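Local coordinates for protein cytochrome P450 (Bacillus subtilis subsp. subtilis, PDB 4RM4) that probably acts as a heme-dependent monooxygenase of the cytochrome P450 family, inserting an oxygen atom from molecular oxygen into its substrates, at residues S32-A37 / N318-K323. Residues are numbered along the deposited sequence; the frame is centred on the assembly and turned at random.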
ATOM      1  N   SER A  32     -16.955   9.391 -14.623  1.00 22.23           N
ATOM      2  CA  SER A  32     -17.462   9.340 -15.988  1.00 22.69           C
ATOM      3  C   SER A  32     -17.514   7.898 -16.521  1.00 24.68           C
ATOM      4  O   SER A  32     -18.472   7.517 -17.191  1.00 27.32           O
ATOM      5  CB  SER A  32     -16.651  10.253 -16.911  1.00 24.07           C
ATOM      6  OG  SER A  32     -15.419   9.672 -17.265  1.00 27.77           O
ATOM      7  N   MET A  33     -16.501   7.090 -16.208  1.00 19.45           N
ATOM      8  CA  MET A  33     -16.501   5.684 -16.625  1.00 22.38           C
ATOM      9  C   MET A  33     -17.575   4.864 -15.910  1.00 19.24           C
ATOM     10  O   MET A  33     -18.252   4.054 -16.526  1.00 23.24           O
ATOM     11  CB  MET A  33     -15.116   5.047 -16.420  1.00 18.16           C
ATOM     12  CG  MET A  33     -13.996   5.810 -17.102  1.00 22.84           C
ATOM     13  SD  MET A  33     -14.034   5.728 -18.908  1.00 24.41           S
ATOM     14  CE  MET A  33     -13.634   3.996 -19.174  1.00 21.37           C
ATOM     15  N   ARG A  34     -17.728   5.053 -14.604  1.00 21.07           N
ATOM     16  CA  ARG A  34     -18.780   4.325 -13.898  1.00 21.61           C
ATOM     17  C   ARG A  34     -20.133   4.572 -14.561  1.00 25.93           C
ATOM     18  O   ARG A  34     -20.962   3.656 -14.698  1.00 22.27           O
ATOM     19  CB  ARG A  34     -18.841   4.733 -12.431  1.00 17.98           C
ATOM     20  CG  ARG A  34     -17.672   4.222 -11.612  1.00 19.79           C
ATOM     21  CD  ARG A  34     -17.997   4.295 -10.132  1.00 19.80           C
ATOM     22  NE  ARG A  34     -18.336   5.646  -9.660  1.00 18.26           N
ATOM     23  CZ  ARG A  34     -17.439   6.593  -9.386  1.00 17.76           C
ATOM     24  NH1 ARG A  34     -17.828   7.785  -8.944  1.00 17.54           N
ATOM     25  NH2 ARG A  34     -16.151   6.361  -9.567  1.00 18.13           N
ATOM     26  N   LYS A  35     -20.334   5.817 -14.983  1.00 20.52           N
ATOM     27  CA  LYS A  35     -21.595   6.231 -15.586  1.00 24.78           C
ATOM     28  C   LYS A  35     -21.719   5.837 -17.058  1.00 25.50           C
ATOM     29  O   LYS A  35     -22.761   5.332 -17.486  1.00 27.98           O
ATOM     30  CB  LYS A  35     -21.774   7.744 -15.435  1.00 28.22           C
ATOM     31  CG  LYS A  35     -22.808   8.144 -14.394  1.00 38.19           C
ATOM     32  CD  LYS A  35     -24.221   7.833 -14.882  1.00 34.93           C
ATOM     33  CE  LYS A  35     -25.276   8.473 -13.991  1.00 49.34           C
ATOM     34  NZ  LYS A  35     -26.631   8.440 -14.618  1.00 50.31           N
ATOM     35  N   ASP A  36     -20.657   6.067 -17.821  1.00 26.42           N
ATOM     36  CA  ASP A  36     -20.691   5.935 -19.281  1.00 29.37           C
ATOM     37  C   ASP A  36     -20.086   4.654 -19.852  1.00 32.92           C
ATOM     38  O   ASP A  36     -20.511   4.200 -20.912  1.00 31.55           O
ATOM     39  CB  ASP A  36     -20.002   7.132 -19.933  1.00 36.76           C
ATOM     40  CG  ASP A  36     -20.745   8.424 -19.703  1.00 38.16           C
ATOM     41  OD1 ASP A  36     -21.985   8.373 -19.564  1.00 40.54           O
ATOM     42  OD2 ASP A  36     -20.090   9.486 -19.650  1.00 41.73           O
ATOM     43  N   ALA A  37     -19.078   4.093 -19.181  1.00 25.81           N
ATOM     44  CA  ALA A  37     -18.391   2.907 -19.697  1.00 18.52           C
ATOM     45  C   ALA A  37     -17.853   2.043 -18.559  1.00 19.54           C
ATOM     46  O   ALA A  37     -16.638   1.874 -18.431  1.00 19.76           O
ATOM     47  CB  ALA A  37     -17.237   3.320 -20.652  1.00 20.53           C
ATOM     48  N   ASN A 318     -14.394   2.578  -4.679  1.00 13.92           N
ATOM     49  CA  ASN A 318     -14.472   3.223  -3.384  1.00 16.39           C
ATOM     50  C   ASN A 318     -15.248   4.550  -3.442  1.00 16.32           C
ATOM     51  O   ASN A 318     -15.573   5.122  -2.398  1.00 17.93           O
ATOM     52  CB  ASN A 318     -13.054   3.470  -2.846  1.00 16.08           C
ATOM     53  CG  ASN A 318     -12.419   2.224  -2.215  1.00 18.51           C
ATOM     54  OD1 ASN A 318     -13.032   1.150  -2.129  1.00 17.45           O
ATOM     55  ND2 ASN A 318     -11.172   2.374  -1.777  1.00 20.78           N
ATOM     56  N   ARG A 319     -15.537   5.025  -4.657  1.00 14.69           N
ATOM     57  CA  ARG A 319     -16.304   6.260  -4.872  1.00 18.13           C
ATOM     58  C   ARG A 319     -17.683   5.994  -5.470  1.00 18.15           C
ATOM     59  O   ARG A 319     -18.405   6.933  -5.837  1.00 19.17           O
ATOM     60  CB  ARG A 319     -15.558   7.212  -5.822  1.00 21.58           C
ATOM     61  CG  ARG A 319     -14.163   7.638  -5.395  1.00 21.22           C
ATOM     62  CD  ARG A 319     -14.253   8.441  -4.121  1.00 16.96           C
ATOM     63  NE  ARG A 319     -13.054   9.215  -3.796  1.00 18.15           N
ATOM     64  CZ  ARG A 319     -12.892  10.515  -4.035  1.00 23.03           C
ATOM     65  NH1 ARG A 319     -13.845  11.216  -4.656  1.00 19.40           N
ATOM     66  NH2 ARG A 319     -11.769  11.116  -3.651  1.00 18.40           N
ATOM     67  N   ASP A 320     -18.030   4.721  -5.608  1.00 18.76           N
ATOM     68  CA  ASP A 320     -19.236   4.318  -6.317  1.00 20.11           C
ATOM     69  C   ASP A 320     -20.503   4.637  -5.523  1.00 21.36           C
ATOM     70  O   ASP A 320     -20.704   4.124  -4.428  1.00 18.57           O
ATOM     71  CB  ASP A 320     -19.169   2.833  -6.664  1.00 17.91           C
ATOM     72  CG  ASP A 320     -20.323   2.383  -7.527  1.00 24.35           C
ATOM     73  OD1 ASP A 320     -21.287   3.179  -7.703  1.00 23.86           O
ATOM     74  OD2 ASP A 320     -20.270   1.236  -8.021  1.00 17.97           O
ATOM     75  N   GLU A 321     -21.329   5.506  -6.097  1.00 22.24           N
ATOM     76  CA  GLU A 321     -22.577   5.953  -5.496  1.00 25.68           C
ATOM     77  C   GLU A 321     -23.540   4.800  -5.181  1.00 25.90           C
ATOM     78  O   GLU A 321     -24.396   4.921  -4.305  1.00 27.95           O
ATOM     79  CB  GLU A 321     -23.261   6.955  -6.445  1.00 25.05           C
ATOM     80  CG  GLU A 321     -22.391   8.183  -6.828  1.00 30.18           C
ATOM     81  CD  GLU A 321     -21.324   7.935  -7.931  1.00 31.89           C
ATOM     82  OE1 GLU A 321     -21.067   6.780  -8.338  1.00 29.73           O
ATOM     83  OE2 GLU A 321     -20.737   8.932  -8.400  1.00 34.86           O
ATOM     84  N   ALA A 322     -23.411   3.693  -5.908  1.00 23.86           N
ATOM     85  CA  ALA A 322     -24.298   2.552  -5.717  1.00 24.31           C
ATOM     86  C   ALA A 322     -24.014   1.800  -4.423  1.00 24.28           C
ATOM     87  O   ALA A 322     -24.845   1.020  -3.956  1.00 30.38           O
ATOM     88  CB  ALA A 322     -24.220   1.611  -6.904  1.00 26.17           C
ATOM     89  N   LYS A 323     -22.845   2.047  -3.837  1.00 24.32           N
ATOM     90  CA  LYS A 323     -22.446   1.338  -2.637  1.00 18.06           C
ATOM     91  C   LYS A 323     -22.255   2.263  -1.431  1.00 25.52           C
ATOM     92  O   LYS A 323     -22.429   1.842  -0.283  1.00 24.99           O
ATOM     93  CB  LYS A 323     -21.153   0.547  -2.900  1.00 19.58           C
ATOM     94  CG  LYS A 323     -20.645  -0.207  -1.674  1.00 18.73           C
ATOM     95  CD  LYS A 323     -21.524  -1.393  -1.338  1.00 17.29           C
ATOM     96  CE  LYS A 323     -21.015  -2.102  -0.101  1.00 19.55           C
ATOM     97  NZ  LYS A 323     -21.810  -3.336   0.156  1.00 32.18           N
TER
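Arg319 meets Arg34 through its backbone and CB. Its carbonyl carbon lies over the centre of the Arg34 guanidinium, 3.9 Å above the plane. Arg319 CB stands 3.9 Å from Arg34 NH2. The Arg319 guanidinium turns away, bonds through NH2 to the carbonyl of Phe282, and makes cation-pi contacts with Phe27 and Phe282. Asp320 comes next. Its N lies over the same guanidinium face, nearer the rim, and Asp320 CB packs 3.9 Å from Arg34 CD. Asp320 OD1 accepts from Ala322 N at 2.8 Å, closing an Asx turn. Asp320 OD2 accepts from the backbone N of Tyr53, at the start of helix 53-61. Glu321 closes the contact at the guanidinium edge in a side-on salt bridge. Arg34 NE bonds Glu321 OE1 at 3.2 Å. Arg34 NH1 bonds Glu321 OE2 at 3.2 Å, nearly straight at 165°. Both oxygens are met on their syn sides, but from out of the carboxylate plane, since the two flat groups are twisted 42° apart. A bend at chi3 of Arg34 (-58°) turns this edge to the carboxylate, while NH2 bonds Ser316 OG. A leucine in place of Arg34 would probably leave Glu321 without its positive mate, close to the like-charged Glu31. The contact thus ties helix 27-36, just ahead of strand 39-42 at the edge of the mixed sheet, to the loop that follows helix 314-317.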